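Long-range contacts in acetylacetone-cleaving enzyme (Acinetobacter johnsonii, PDB 3BAL), which cleaves acetylacetone with molecular oxygen into methylglyoxal and acetate, as an iron-dependent homotetrameric dioxygenase of the cupin superfamily: residues A[50-55]-A[112-117]; A[19-24]-A[34-39]; A[61-66]-A[101-106]. One frame throughout, in Å; residues are numbered along the deposited sequence.

Contact 1 of 3, residues A[50-55]-A[112-117]; sequences IFNCPA and ESQFYM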
ATOM      1  N   ILE A  50     -19.816  -0.501  -1.361  1.00 12.88           N
ATOM      2  CA  ILE A  50     -20.704  -1.645  -1.545  1.00 13.96           C
ATOM      3  C   ILE A  50     -21.766  -1.303  -2.609  1.00 14.02           C
ATOM      4  O   ILE A  50     -22.251  -0.172  -2.668  1.00 14.28           O
ATOM      5  CB  ILE A  50     -21.349  -2.078  -0.188  1.00 14.69           C
ATOM      6  CG1 ILE A  50     -22.197  -3.336  -0.386  1.00 15.50           C
ATOM      7  CG2 ILE A  50     -22.163  -0.942   0.418  1.00 17.33           C
ATOM      8  CD1 ILE A  50     -22.493  -4.071   0.917  1.00 15.56           C
ATOM      9  N   PHE A  51     -22.113  -2.271  -3.459  1.00 12.94           N
ATOM     10  CA  PHE A  51     -23.067  -2.030  -4.543  1.00 14.22           C
ATOM     11  C   PHE A  51     -24.245  -3.005  -4.652  1.00 14.77           C
ATOM     12  O   PHE A  51     -24.095  -4.206  -4.414  1.00 14.33           O
ATOM     13  CB  PHE A  51     -22.340  -2.028  -5.905  1.00 13.42           C
ATOM     14  CG  PHE A  51     -21.110  -1.154  -5.948  1.00 14.33           C
ATOM     15  CD1 PHE A  51     -19.934  -1.551  -5.310  1.00 13.02           C
ATOM     16  CD2 PHE A  51     -21.139   0.080  -6.596  1.00 12.53           C
ATOM     17  CE1 PHE A  51     -18.801  -0.733  -5.309  1.00 12.90           C
ATOM     18  CE2 PHE A  51     -20.013   0.911  -6.601  1.00 13.89           C
ATOM     19  CZ  PHE A  51     -18.839   0.503  -5.954  1.00 14.81           C
ATOM     20  N   ASN A  52     -25.412  -2.462  -5.008  1.00 14.63           N
ATOM     21  CA  ASN A  52     -26.627  -3.252  -5.234  1.00 15.85           C
ATOM     22  C   ASN A  52     -26.907  -3.084  -6.731  1.00 15.54           C
ATOM     23  O   ASN A  52     -27.109  -1.964  -7.207  1.00 15.53           O
ATOM     24  CB  ASN A  52     -27.814  -2.729  -4.405  1.00 17.74           C
ATOM     25  CG  ASN A  52     -27.764  -3.187  -2.941  1.00 18.76           C
ATOM     26  OD1 ASN A  52     -27.213  -4.246  -2.623  1.00 19.59           O
ATOM     27  ND2 ASN A  52     -28.363  -2.404  -2.055  1.00 16.99           N
ATOM     28  N   CYS A  53     -26.912  -4.193  -7.466  1.00 15.50           N
ATOM     29  CA  CYS A  53     -27.097  -4.163  -8.917  1.00 16.07           C
ATOM     30  C   CYS A  53     -28.293  -4.950  -9.446  1.00 16.84           C
ATOM     31  O   CYS A  53     -28.389  -6.159  -9.245  1.00 17.08           O
ATOM     32  CB  CYS A  53     -25.834  -4.702  -9.598  1.00 15.87           C
ATOM     33  SG  CYS A  53     -24.298  -4.098  -8.875  1.00 16.44           S
ATOM     34  N   PRO A  54     -29.217  -4.270 -10.140  1.00 17.82           N
ATOM     35  CA  PRO A  54     -30.404  -4.917 -10.706  1.00 17.64           C
ATOM     36  C   PRO A  54     -30.011  -5.896 -11.808  1.00 17.76           C
ATOM     37  O   PRO A  54     -28.882  -5.867 -12.311  1.00 18.02           O
ATOM     38  CB  PRO A  54     -31.206  -3.741 -11.264  1.00 16.85           C
ATOM     39  CG  PRO A  54     -30.839  -2.625 -10.360  1.00 17.39           C
ATOM     40  CD  PRO A  54     -29.340  -2.806 -10.225  1.00 18.30           C
ATOM     41  N   ALA A  55     -30.939  -6.765 -12.191  1.00 17.27           N
ATOM     42  CA  ALA A  55     -30.657  -7.709 -13.257  1.00 17.60           C
ATOM     43  C   ALA A  55     -30.493  -6.908 -14.550  1.00 18.07           C
ATOM     44  O   ALA A  55     -31.268  -5.989 -14.828  1.00 18.07           O
ATOM     45  CB  ALA A  55     -31.798  -8.709 -13.388  1.00 16.90           C
ATOM     46  N   GLU A 112     -30.135 -10.017 -10.132  1.00 20.16           N
ATOM     47  CA  GLU A 112     -29.972  -9.022  -9.068  1.00 20.96           C
ATOM     48  C   GLU A 112     -28.835  -9.442  -8.134  1.00 19.35           C
ATOM     49  O   GLU A 112     -28.877 -10.519  -7.535  1.00 18.67           O
ATOM     50  CB  GLU A 112     -31.253  -8.844  -8.266  1.00 24.38           C
ATOM     51  CG  GLU A 112     -31.146  -7.686  -7.288  1.00 30.28           C
ATOM     52  CD  GLU A 112     -32.491  -7.117  -6.909  1.00 36.42           C
ATOM     53  OE1 GLU A 112     -33.295  -7.846  -6.283  1.00 38.11           O
ATOM     54  OE2 GLU A 112     -32.743  -5.934  -7.240  1.00 38.84           O
ATOM     55  N   SER A 113     -27.832  -8.575  -7.995  1.00 18.27           N
ATOM     56  CA  SER A 113     -26.652  -8.878  -7.191  1.00 15.55           C
ATOM     57  C   SER A 113     -26.227  -7.813  -6.173  1.00 15.76           C
ATOM     58  O   SER A 113     -26.783  -6.714  -6.115  1.00 14.56           O
ATOM     59  CB  SER A 113     -25.472  -9.139  -8.141  1.00 13.84           C
ATOM     60  OG  SER A 113     -25.856  -9.953  -9.234  1.00 11.03           O
ATOM     61  N   GLN A 114     -25.220  -8.170  -5.376  1.00 15.23           N
ATOM     62  CA  GLN A 114     -24.622  -7.273  -4.388  1.00 14.62           C
ATOM     63  C   GLN A 114     -23.153  -7.674  -4.209  1.00 14.64           C
ATOM     64  O   GLN A 114     -22.828  -8.863  -4.161  1.00 12.65           O
ATOM     65  CB  GLN A 114     -25.339  -7.349  -3.024  1.00 16.40           C
ATOM     66  CG  GLN A 114     -24.637  -6.510  -1.923  1.00 18.36           C
ATOM     67  CD  GLN A 114     -25.326  -6.546  -0.555  1.00 20.38           C
ATOM     68  OE1 GLN A 114     -26.310  -5.837  -0.315  1.00 20.13           O
ATOM     69  NE2 GLN A 114     -24.803  -7.372   0.352  1.00 17.93           N
ATOM     70  N   PHE A 115     -22.269  -6.681  -4.144  1.00 13.46           N
ATOM     71  CA  PHE A 115     -20.852  -6.942  -3.931  1.00 13.50           C
ATOM     72  C   PHE A 115     -20.162  -5.787  -3.197  1.00 13.11           C
ATOM     73  O   PHE A 115     -20.498  -4.612  -3.382  1.00 13.14           O
ATOM     74  CB  PHE A 115     -20.140  -7.261  -5.266  1.00 12.96           C
ATOM     75  CG  PHE A 115     -19.859  -6.056  -6.131  1.00 14.80           C
ATOM     76  CD1 PHE A 115     -18.627  -5.413  -6.073  1.00 14.73           C
ATOM     77  CD2 PHE A 115     -20.813  -5.585  -7.027  1.00 15.32           C
ATOM     78  CE1 PHE A 115     -18.346  -4.316  -6.899  1.00 16.22           C
ATOM     79  CE2 PHE A 115     -20.545  -4.492  -7.855  1.00 16.34           C
ATOM     80  CZ  PHE A 115     -19.309  -3.859  -7.791  1.00 15.03           C
ATOM     81  N   TYR A 116     -19.214  -6.165  -2.342  1.00 13.03           N
ATOM     82  CA  TYR A 116     -18.402  -5.264  -1.528  1.00 11.88           C
ATOM     83  C   TYR A 116     -17.018  -5.243  -2.200  1.00 13.06           C
ATOM     84  O   TYR A 116     -16.531  -6.285  -2.633  1.00 11.60           O
ATOM     85  CB  TYR A 116     -18.301  -5.850  -0.111  1.00 11.13           C
ATOM     86  CG  TYR A 116     -17.238  -5.242   0.786  1.00 12.14           C
ATOM     87  CD1 TYR A 116     -17.537  -4.182   1.644  1.00 10.33           C
ATOM     88  CD2 TYR A 116     -15.934  -5.755   0.805  1.00 12.53           C
ATOM     89  CE1 TYR A 116     -16.559  -3.653   2.507  1.00 12.57           C
ATOM     90  CE2 TYR A 116     -14.955  -5.230   1.660  1.00 12.32           C
ATOM     91  CZ  TYR A 116     -15.275  -4.184   2.508  1.00 11.47           C
ATOM     92  OH  TYR A 116     -14.321  -3.678   3.364  1.00 11.95           O
ATOM     93  N   MET A 117     -16.380  -4.079  -2.287  1.00 11.83           N
ATOM     94  CA  MET A 117     -15.075  -4.014  -2.932  1.00 13.09           C
ATOM     95  C   MET A 117     -14.173  -2.896  -2.406  1.00 14.12           C
ATOM     96  O   MET A 117     -14.638  -1.801  -2.060  1.00 14.53           O
ATOM     97  CB  MET A 117     -15.277  -3.865  -4.449  1.00 12.10           C
ATOM     98  CG  MET A 117     -14.013  -3.892  -5.306  1.00 12.33           C
ATOM     99  SD  MET A 117     -14.405  -4.253  -7.062  1.00 15.64           S
ATOM    100  CE  MET A 117     -12.757  -4.545  -7.768  1.00 11.87           C
TER
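F51 and F115 face each other as a hydrogen-bonded antiparallel pair, and their rings form the dense part of this contact. The planes are only 14° apart but slid past one another, so F51 reaches over the rim of one F115 face, with F51 CD1 3.4 Å from F115 CZ. CG of F115 lies between its backbone N and carbonyl carbon (chi1 77°), part of what brings its ring alongside F51. On the same side, C53 SG comes to the edge of the F115 ring, 3.9 Å from F115 CE2. Flat rings and a small thiol suit this buried side, where L72 and F59 also pack on F115. S113 is buried here too, and its hydroxyl is satisfied by V111 O and K76 N.

Beneath the rings the backbones pair closely: F51 N to F115 O is 2.8 Å, and C53 N to S113 O is 2.9 Å and nearly straight at 173°.

On the other face, I50 and Y116 are buried against a second subunit, whose F71 stacks on Y116. The looser part is N52 and Q114, which run side by side with nearly coplanar amides, polar groups fitted to a partly exposed surface; I50 CD1 reaches Q114 CD at 4.0 Å, and Y21 packs on all three. Toward A55 and E112 the contact opens to solvent, with E112 CG 3.7 Å from C53 O. Neighbouring antiparallel strands with F51, C53, S113 and F115 turned to the interior, and N52 and Q114 on the other face, are at home in the wall of a jelly-roll cupin barrel, here with the F115 side chain about 8 Å from the metal.

Contact 2 of 3, residues A[19-24]-A[34-39]; sequences NNYVPF and TWQLLH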
ATOM      1  N   ASN A  19     -31.427   2.409   3.775  1.00 23.87           N
ATOM      2  CA  ASN A  19     -31.756   3.814   3.561  1.00 26.20           C
ATOM      3  C   ASN A  19     -30.652   4.680   2.978  1.00 24.38           C
ATOM      4  O   ASN A  19     -30.934   5.756   2.460  1.00 24.94           O
ATOM      5  CB  ASN A  19     -32.194   4.445   4.882  1.00 30.97           C
ATOM      6  CG  ASN A  19     -33.504   3.896   5.377  1.00 38.71           C
ATOM      7  OD1 ASN A  19     -33.931   4.198   6.496  1.00 43.85           O
ATOM      8  ND2 ASN A  19     -34.164   3.086   4.543  1.00 40.21           N
ATOM      9  N   ASN A  20     -29.405   4.228   3.061  1.00 22.50           N
ATOM     10  CA  ASN A  20     -28.292   5.025   2.564  1.00 21.26           C
ATOM     11  C   ASN A  20     -27.750   4.713   1.182  1.00 20.34           C
ATOM     12  O   ASN A  20     -26.779   5.331   0.747  1.00 20.35           O
ATOM     13  CB  ASN A  20     -27.151   5.013   3.579  1.00 21.46           C
ATOM     14  CG  ASN A  20     -27.517   5.735   4.850  1.00 23.17           C
ATOM     15  OD1 ASN A  20     -28.332   6.665   4.832  1.00 22.83           O
ATOM     16  ND2 ASN A  20     -26.914   5.333   5.959  1.00 22.09           N
ATOM     17  N   TYR A  21     -28.358   3.763   0.487  1.00 19.64           N
ATOM     18  CA  TYR A  21     -27.915   3.464  -0.862  1.00 20.26           C
ATOM     19  C   TYR A  21     -28.466   4.576  -1.757  1.00 21.01           C
ATOM     20  O   TYR A  21     -29.634   4.949  -1.638  1.00 20.75           O
ATOM     21  CB  TYR A  21     -28.446   2.105  -1.324  1.00 18.62           C
ATOM     22  CG  TYR A  21     -27.685   0.909  -0.766  1.00 19.71           C
ATOM     23  CD1 TYR A  21     -28.067   0.296   0.436  1.00 18.01           C
ATOM     24  CD2 TYR A  21     -26.582   0.384  -1.450  1.00 18.03           C
ATOM     25  CE1 TYR A  21     -27.372  -0.810   0.936  1.00 15.31           C
ATOM     26  CE2 TYR A  21     -25.880  -0.715  -0.959  1.00 17.40           C
ATOM     27  CZ  TYR A  21     -26.281  -1.308   0.233  1.00 17.38           C
ATOM     28  OH  TYR A  21     -25.584  -2.399   0.705  1.00 17.47           O
ATOM     29  N   VAL A  22     -27.621   5.120  -2.630  1.00 20.10           N
ATOM     30  CA  VAL A  22     -28.038   6.178  -3.550  1.00 19.40           C
ATOM     31  C   VAL A  22     -27.738   5.745  -4.986  1.00 20.65           C
ATOM     32  O   VAL A  22     -26.915   4.857  -5.215  1.00 17.68           O
ATOM     33  CB  VAL A  22     -27.288   7.519  -3.281  1.00 18.76           C
ATOM     34  CG1 VAL A  22     -27.594   8.020  -1.886  1.00 18.66           C
ATOM     35  CG2 VAL A  22     -25.785   7.341  -3.477  1.00 16.74           C
ATOM     36  N   PRO A  23     -28.409   6.365  -5.973  1.00 20.98           N
ATOM     37  CA  PRO A  23     -28.172   6.008  -7.375  1.00 21.83           C
ATOM     38  C   PRO A  23     -26.720   6.279  -7.783  1.00 22.20           C
ATOM     39  O   PRO A  23     -26.160   7.325  -7.451  1.00 21.32           O
ATOM     40  CB  PRO A  23     -29.158   6.901  -8.133  1.00 21.82           C
ATOM     41  CG  PRO A  23     -30.282   7.082  -7.152  1.00 21.59           C
ATOM     42  CD  PRO A  23     -29.533   7.314  -5.856  1.00 22.54           C
ATOM     43  N   PHE A  24     -26.117   5.325  -8.487  1.00 21.80           N
ATOM     44  CA  PHE A  24     -24.743   5.443  -8.970  1.00 21.44           C
ATOM     45  C   PHE A  24     -24.842   6.317 -10.227  1.00 22.00           C
ATOM     46  O   PHE A  24     -25.781   6.163 -11.008  1.00 22.01           O
ATOM     47  CB  PHE A  24     -24.204   4.054  -9.323  1.00 20.98           C
ATOM     48  CG  PHE A  24     -22.729   4.024  -9.604  1.00 20.50           C
ATOM     49  CD1 PHE A  24     -21.810   4.170  -8.571  1.00 19.99           C
ATOM     50  CD2 PHE A  24     -22.257   3.856 -10.903  1.00 18.86           C
ATOM     51  CE1 PHE A  24     -20.440   4.150  -8.824  1.00 20.04           C
ATOM     52  CE2 PHE A  24     -20.890   3.833 -11.165  1.00 17.75           C
ATOM     53  CZ  PHE A  24     -19.980   3.980 -10.122  1.00 18.10           C
ATOM     54  N   THR A  34     -27.239   1.054  -7.449  1.00 16.93           N
ATOM     55  CA  THR A  34     -27.202   1.938  -6.288  1.00 16.13           C
ATOM     56  C   THR A  34     -25.963   1.572  -5.472  1.00 16.54           C
ATOM     57  O   THR A  34     -25.468   0.444  -5.560  1.00 17.56           O
ATOM     58  CB  THR A  34     -28.496   1.815  -5.423  1.00 15.82           C
ATOM     59  OG1 THR A  34     -28.770   0.437  -5.136  1.00 16.72           O
ATOM     60  CG2 THR A  34     -29.685   2.431  -6.157  1.00 14.06           C
ATOM     61  N   TRP A  35     -25.437   2.514  -4.700  1.00 15.17           N
ATOM     62  CA  TRP A  35     -24.233   2.216  -3.933  1.00 15.56           C
ATOM     63  C   TRP A  35     -24.108   3.013  -2.651  1.00 16.11           C
ATOM     64  O   TRP A  35     -24.971   3.827  -2.320  1.00 14.86           O
ATOM     65  CB  TRP A  35     -22.980   2.471  -4.793  1.00 15.76           C
ATOM     66  CG  TRP A  35     -22.655   3.948  -4.985  1.00 17.12           C
ATOM     67  CD1 TRP A  35     -23.513   4.929  -5.398  1.00 17.74           C
ATOM     68  CD2 TRP A  35     -21.395   4.598  -4.750  1.00 18.19           C
ATOM     69  NE1 TRP A  35     -22.871   6.145  -5.429  1.00 18.53           N
ATOM     70  CE2 TRP A  35     -21.572   5.972  -5.034  1.00 18.24           C
ATOM     71  CE3 TRP A  35     -20.134   4.155  -4.325  1.00 16.29           C
ATOM     72  CZ2 TRP A  35     -20.536   6.906  -4.904  1.00 17.45           C
ATOM     73  CZ3 TRP A  35     -19.105   5.085  -4.199  1.00 16.41           C
ATOM     74  CH2 TRP A  35     -19.314   6.443  -4.485  1.00 16.87           C
ATOM     75  N   GLN A  36     -23.010   2.746  -1.945  1.00 16.45           N
ATOM     76  CA  GLN A  36     -22.653   3.413  -0.698  1.00 18.55           C
ATOM     77  C   GLN A  36     -21.132   3.444  -0.556  1.00 18.10           C
ATOM     78  O   GLN A  36     -20.481   2.404  -0.656  1.00 17.37           O
ATOM     79  CB  GLN A  36     -23.200   2.674   0.533  1.00 19.31           C
ATOM     80  CG  GLN A  36     -24.646   2.968   0.899  1.00 20.82           C
ATOM     81  CD  GLN A  36     -24.989   2.471   2.295  1.00 21.13           C
ATOM     82  OE1 GLN A  36     -24.333   2.848   3.278  1.00 19.40           O
ATOM     83  NE2 GLN A  36     -26.018   1.629   2.394  1.00 17.81           N
ATOM     84  N   LEU A  37     -20.577   4.635  -0.338  1.00 16.55           N
ATOM     85  CA  LEU A  37     -19.150   4.783  -0.114  1.00 15.07           C
ATOM     86  C   LEU A  37     -18.993   4.485   1.381  1.00 15.31           C
ATOM     87  O   LEU A  37     -19.694   5.079   2.211  1.00 15.40           O
ATOM     88  CB  LEU A  37     -18.693   6.212  -0.425  1.00 13.72           C
ATOM     89  CG  LEU A  37     -17.194   6.493  -0.218  1.00 15.64           C
ATOM     90  CD1 LEU A  37     -16.353   5.619  -1.150  1.00 12.76           C
ATOM     91  CD2 LEU A  37     -16.918   7.968  -0.484  1.00 14.43           C
ATOM     92  N   LEU A  38     -18.090   3.561   1.719  1.00 13.15           N
ATOM     93  CA  LEU A  38     -17.874   3.150   3.105  1.00 12.01           C
ATOM     94  C   LEU A  38     -16.636   3.726   3.785  1.00 13.31           C
ATOM     95  O   LEU A  38     -16.640   3.956   4.997  1.00 11.92           O
ATOM     96  CB  LEU A  38     -17.803   1.620   3.174  1.00 10.85           C
ATOM     97  CG  LEU A  38     -19.043   0.867   2.687  1.00 10.70           C
ATOM     98  CD1 LEU A  38     -18.746  -0.616   2.613  1.00 10.45           C
ATOM     99  CD2 LEU A  38     -20.215   1.137   3.626  1.00 11.47           C
ATOM    100  N   HIS A  39     -15.575   3.948   3.011  1.00 14.44           N
ATOM    101  CA  HIS A  39     -14.334   4.477   3.571  1.00 14.73           C
ATOM    102  C   HIS A  39     -13.368   5.021   2.524  1.00 15.84           C
ATOM    103  O   HIS A  39     -13.303   4.534   1.390  1.00 14.37           O
ATOM    104  CB  HIS A  39     -13.633   3.387   4.393  1.00 13.13           C
ATOM    105  CG  HIS A  39     -12.268   3.768   4.879  1.00 11.20           C
ATOM    106  ND1 HIS A  39     -11.119   3.473   4.178  1.00 12.04           N
ATOM    107  CD2 HIS A  39     -11.869   4.408   6.002  1.00 11.07           C
ATOM    108  CE1 HIS A  39     -10.071   3.912   4.850  1.00 10.08           C
ATOM    109  NE2 HIS A  39     -10.497   4.484   5.960  1.00 13.14           N
TER
HETATM  110  O   HOH W   1     -25.379   2.922   5.705  1.00 15.75           O
HETATM  111  O   HOH W   2     -23.732   8.820  -6.518  1.00 23.84           O
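V22 and W35 join their backbones through two hydrogen bonds, V22 N to W35 O at 3.0 Å and W35 N to V22 O at 2.8 Å. P23 follows opposite T34; lacking an N-H, it fits a non-hydrogen-bonded place.

Aromatic contacts flank this ladder. The edge of F24 meets the five-membered ring of W35 in a T-shaped pair (planes at 88°), F24 CD1 3.7 Å from W35 CD1. W35 CG lies between its backbone N and carbonyl carbon (chi1 75°), part of what sets the indole beside F24 and V22. Q36 crosses the Y21 ring: Q36 CG makes a CH-pi contact over the face, and Q36 NE2 stands over that face too, offset toward the rim, 3.1 Å from Y21 CD1, the amide turned 81° from the ring. Q36 NE2 also bonds weakly to S17 O.

In the jelly roll, strand 22-23 is outermost, within this chain, in the sheet continuing with 34-41 and 46-53; W145 of the C-terminal helix packs on V22 and Q36.

Two waters add polar links. One accepts from W35 NE1 and donates to P23 O, giving the buried indole its N-H partner. Another accepts from N20 ND2 and is hydrogen-bonded to Q36 OE1. N20 OD1 bonds to K149 NZ.

Contact 3 of 3, residues A[61-66]-A[101-106]; sequences SHIHAG and GALHGK. With ZN (zinc ion), chain E.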
ATOM      1  N   SER A  61     -17.053   1.269 -19.329  1.00 13.22           N
ATOM      2  CA  SER A  61     -15.692   0.773 -19.536  1.00 14.17           C
ATOM      3  C   SER A  61     -14.628   1.495 -18.717  1.00 14.90           C
ATOM      4  O   SER A  61     -14.574   2.724 -18.695  1.00 16.67           O
ATOM      5  CB  SER A  61     -15.316   0.862 -21.018  1.00 14.83           C
ATOM      6  OG  SER A  61     -16.164   0.045 -21.803  1.00 17.24           O
ATOM      7  N   HIS A  62     -13.763   0.728 -18.060  1.00 14.01           N
ATOM      8  CA  HIS A  62     -12.719   1.326 -17.249  1.00 13.50           C
ATOM      9  C   HIS A  62     -11.526   0.409 -17.040  1.00 14.48           C
ATOM     10  O   HIS A  62     -11.593  -0.801 -17.270  1.00 15.02           O
ATOM     11  CB  HIS A  62     -13.272   1.707 -15.883  1.00 12.78           C
ATOM     12  CG  HIS A  62     -13.851   0.551 -15.127  1.00 13.10           C
ATOM     13  ND1 HIS A  62     -15.126   0.075 -15.350  1.00 11.71           N
ATOM     14  CD2 HIS A  62     -13.314  -0.250 -14.172  1.00 13.25           C
ATOM     15  CE1 HIS A  62     -15.350  -0.967 -14.567  1.00 12.99           C
ATOM     16  NE2 HIS A  62     -14.267  -1.185 -13.842  1.00 12.01           N
ATOM     17  N   ILE A  63     -10.438   1.010 -16.580  1.00 15.25           N
ATOM     18  CA  ILE A  63      -9.203   0.298 -16.298  1.00 14.39           C
ATOM     19  C   ILE A  63      -8.847   0.530 -14.825  1.00 14.08           C
ATOM     20  O   ILE A  63      -8.969   1.651 -14.325  1.00 12.40           O
ATOM     21  CB  ILE A  63      -8.048   0.834 -17.177  1.00 12.85           C
ATOM     22  CG1 ILE A  63      -8.344   0.560 -18.651  1.00 11.85           C
ATOM     23  CG2 ILE A  63      -6.734   0.196 -16.748  1.00 11.91           C
ATOM     24  CD1 ILE A  63      -7.341   1.157 -19.611  1.00 10.47           C
ATOM     25  N   HIS A  64      -8.433  -0.531 -14.136  1.00 13.87           N
ATOM     26  CA  HIS A  64      -8.025  -0.436 -12.734  1.00 12.81           C
ATOM     27  C   HIS A  64      -6.559  -0.019 -12.679  1.00 13.81           C
ATOM     28  O   HIS A  64      -5.679  -0.738 -13.155  1.00 11.94           O
ATOM     29  CB  HIS A  64      -8.199  -1.784 -12.030  1.00 13.33           C
ATOM     30  CG  HIS A  64      -9.622  -2.114 -11.722  1.00 13.04           C
ATOM     31  ND1 HIS A  64     -10.153  -2.016 -10.452  1.00 14.07           N
ATOM     32  CD2 HIS A  64     -10.648  -2.465 -12.533  1.00 12.05           C
ATOM     33  CE1 HIS A  64     -11.446  -2.288 -10.496  1.00 12.70           C
ATOM     34  NE2 HIS A  64     -11.771  -2.563 -11.746  1.00 13.09           N
ATOM     35  N   ALA A  65      -6.299   1.155 -12.112  1.00 13.68           N
ATOM     36  CA  ALA A  65      -4.932   1.653 -12.010  1.00 13.12           C
ATOM     37  C   ALA A  65      -4.122   0.853 -10.981  1.00 12.99           C
ATOM     38  O   ALA A  65      -2.897   0.745 -11.089  1.00 12.28           O
ATOM     39  CB  ALA A  65      -4.956   3.130 -11.635  1.00 13.96           C
ATOM     40  N   GLY A  66      -4.819   0.308  -9.984  1.00 11.28           N
ATOM     41  CA  GLY A  66      -4.175  -0.473  -8.942  1.00 11.15           C
ATOM     42  C   GLY A  66      -5.016  -1.692  -8.606  1.00 12.91           C
ATOM     43  O   GLY A  66      -6.093  -1.865  -9.176  1.00 12.50           O
ATOM     44  N   GLY A 101      -4.155  -2.703 -13.961  1.00 15.57           N
ATOM     45  CA  GLY A 101      -4.144  -2.850 -15.407  1.00 14.63           C
ATOM     46  C   GLY A 101      -5.361  -3.577 -15.958  1.00 16.05           C
ATOM     47  O   GLY A 101      -5.606  -3.545 -17.165  1.00 16.79           O
ATOM     48  N   ALA A 102      -6.125  -4.227 -15.082  1.00 14.38           N
ATOM     49  CA  ALA A 102      -7.308  -4.972 -15.501  1.00 14.29           C
ATOM     50  C   ALA A 102      -8.277  -4.095 -16.291  1.00 14.83           C
ATOM     51  O   ALA A 102      -8.687  -3.034 -15.833  1.00 13.68           O
ATOM     52  CB  ALA A 102      -8.008  -5.574 -14.289  1.00 12.32           C
ATOM     53  N   LEU A 103      -8.635  -4.555 -17.486  1.00 15.93           N
ATOM     54  CA  LEU A 103      -9.559  -3.829 -18.357  1.00 17.53           C
ATOM     55  C   LEU A 103     -10.967  -4.413 -18.259  1.00 16.27           C
ATOM     56  O   LEU A 103     -11.193  -5.563 -18.637  1.00 15.34           O
ATOM     57  CB  LEU A 103      -9.083  -3.907 -19.805  1.00 20.06           C
ATOM     58  CG  LEU A 103      -9.959  -3.231 -20.855  1.00 23.49           C
ATOM     59  CD1 LEU A 103     -10.024  -1.730 -20.604  1.00 25.46           C
ATOM     60  CD2 LEU A 103      -9.380  -3.503 -22.234  1.00 28.98           C
ATOM     61  N   HIS A 104     -11.906  -3.612 -17.760  1.00 14.63           N
ATOM     62  CA  HIS A 104     -13.291  -4.050 -17.615  1.00 14.01           C
ATOM     63  C   HIS A 104     -14.225  -3.280 -18.547  1.00 14.41           C
ATOM     64  O   HIS A 104     -14.782  -2.239 -18.178  1.00 12.74           O
ATOM     65  CB  HIS A 104     -13.731  -3.882 -16.161  1.00 14.68           C
ATOM     66  CG  HIS A 104     -12.963  -4.736 -15.199  1.00 15.61           C
ATOM     67  ND1 HIS A 104     -12.942  -4.492 -13.842  1.00 14.54           N
ATOM     68  CD2 HIS A 104     -12.208  -5.845 -15.393  1.00 15.65           C
ATOM     69  CE1 HIS A 104     -12.208  -5.415 -13.244  1.00 16.21           C
ATOM     70  NE2 HIS A 104     -11.752  -6.247 -14.161  1.00 14.49           N
ATOM     71  N   GLY A 105     -14.393  -3.821 -19.754  1.00 14.24           N
ATOM     72  CA  GLY A 105     -15.233  -3.201 -20.768  1.00 13.97           C
ATOM     73  C   GLY A 105     -16.677  -2.993 -20.365  1.00 14.75           C
ATOM     74  O   GLY A 105     -17.225  -1.903 -20.553  1.00 15.16           O
ATOM     75  N   LYS A 106     -17.299  -4.032 -19.821  1.00 13.91           N
ATOM     76  CA  LYS A 106     -18.692  -3.939 -19.396  1.00 15.60           C
ATOM     77  C   LYS A 106     -19.031  -4.983 -18.314  1.00 15.89           C
ATOM     78  O   LYS A 106     -19.721  -5.964 -18.587  1.00 16.41           O
ATOM     79  CB  LYS A 106     -19.607  -4.115 -20.623  1.00 15.28           C
ATOM     80  CG  LYS A 106     -21.079  -3.788 -20.386  1.00 18.87           C
ATOM     81  CD  LYS A 106     -21.880  -3.915 -21.673  1.00 21.10           C
ATOM     82  CE  LYS A 106     -23.342  -3.580 -21.443  1.00 26.53           C
ATOM     83  NZ  LYS A 106     -24.189  -3.789 -22.652  1.00 28.59           N
TER
HETATM   84 ZN    ZN E 154     -13.611  -2.945 -12.620  1.00 18.23          ZN
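G101 meets H64 through its backbone, G101 N giving a hydrogen bond to H64 O, as strand 57-64 and the chain around 103-104 pair antiparallel at the three-histidine metal site of this cupin barrel. With phi at 104°, a side chain on G101 would jam against the carbonyl oxygen of the preceding residue, which explains the glycine.

A102 returns a bond, its O accepting from H64 N at 3.0 Å; A102 O also lies at the edge of the H64 ring, near its plane. The small methyl of A102 suits a buried place beside H64.

L103 turns to the other side of the sheet, where it meets I63 at the outer surface, L103 CD1 lying 3.4 Å from I63 CG1, closer than usual van der Waals contact.

H104 supplies one of the three metal ligands. It binds the zinc ion through ND1 at 2.1 Å, while H62 NE2 and H64 NE2 bind at 2.2 and 2.1 Å; the native enzyme uses iron. Between the strands H104 N bonds to H62 O. H62 and H104 share one face of the sheet, and H62 CG sits between its backbone N and carbonyl carbon (chi1 58°), a setting in which one face of the H62 ring lies against H104 CB, with the two imidazole planes at 89°. Second-shell bonds help hold the ring rotations: H104 NE2 to E98 OE1, and H62 ND1 to A60 O.

At G105 the chain is still beside S61, and S61 OG donates to G105 O across 2.5 Å, in the carbonyl plane and on a lone pair.

In the fold
Along the chain contact 2 closes first, and contact 3 is nested inside the loop that contact 1 closes. Contacts 1 and 2 are neighbours in one antiparallel sheet, centres about 11 Å apart, where strands 34-41 and 46-53 run side by side. Contact 3 belongs to the second sheet of the jelly roll; its centre lies about 18 Å from that of contact 1 and about 21 Å from that of contact 2, on the opposite side of the chain's centre from contact 2. M117, on the strand of contact 1, still packs against metal-binding H64, consistent with one sheet of the barrel lying against the metal site held by the other. All three contacts also touch the second subunit of the tetramer.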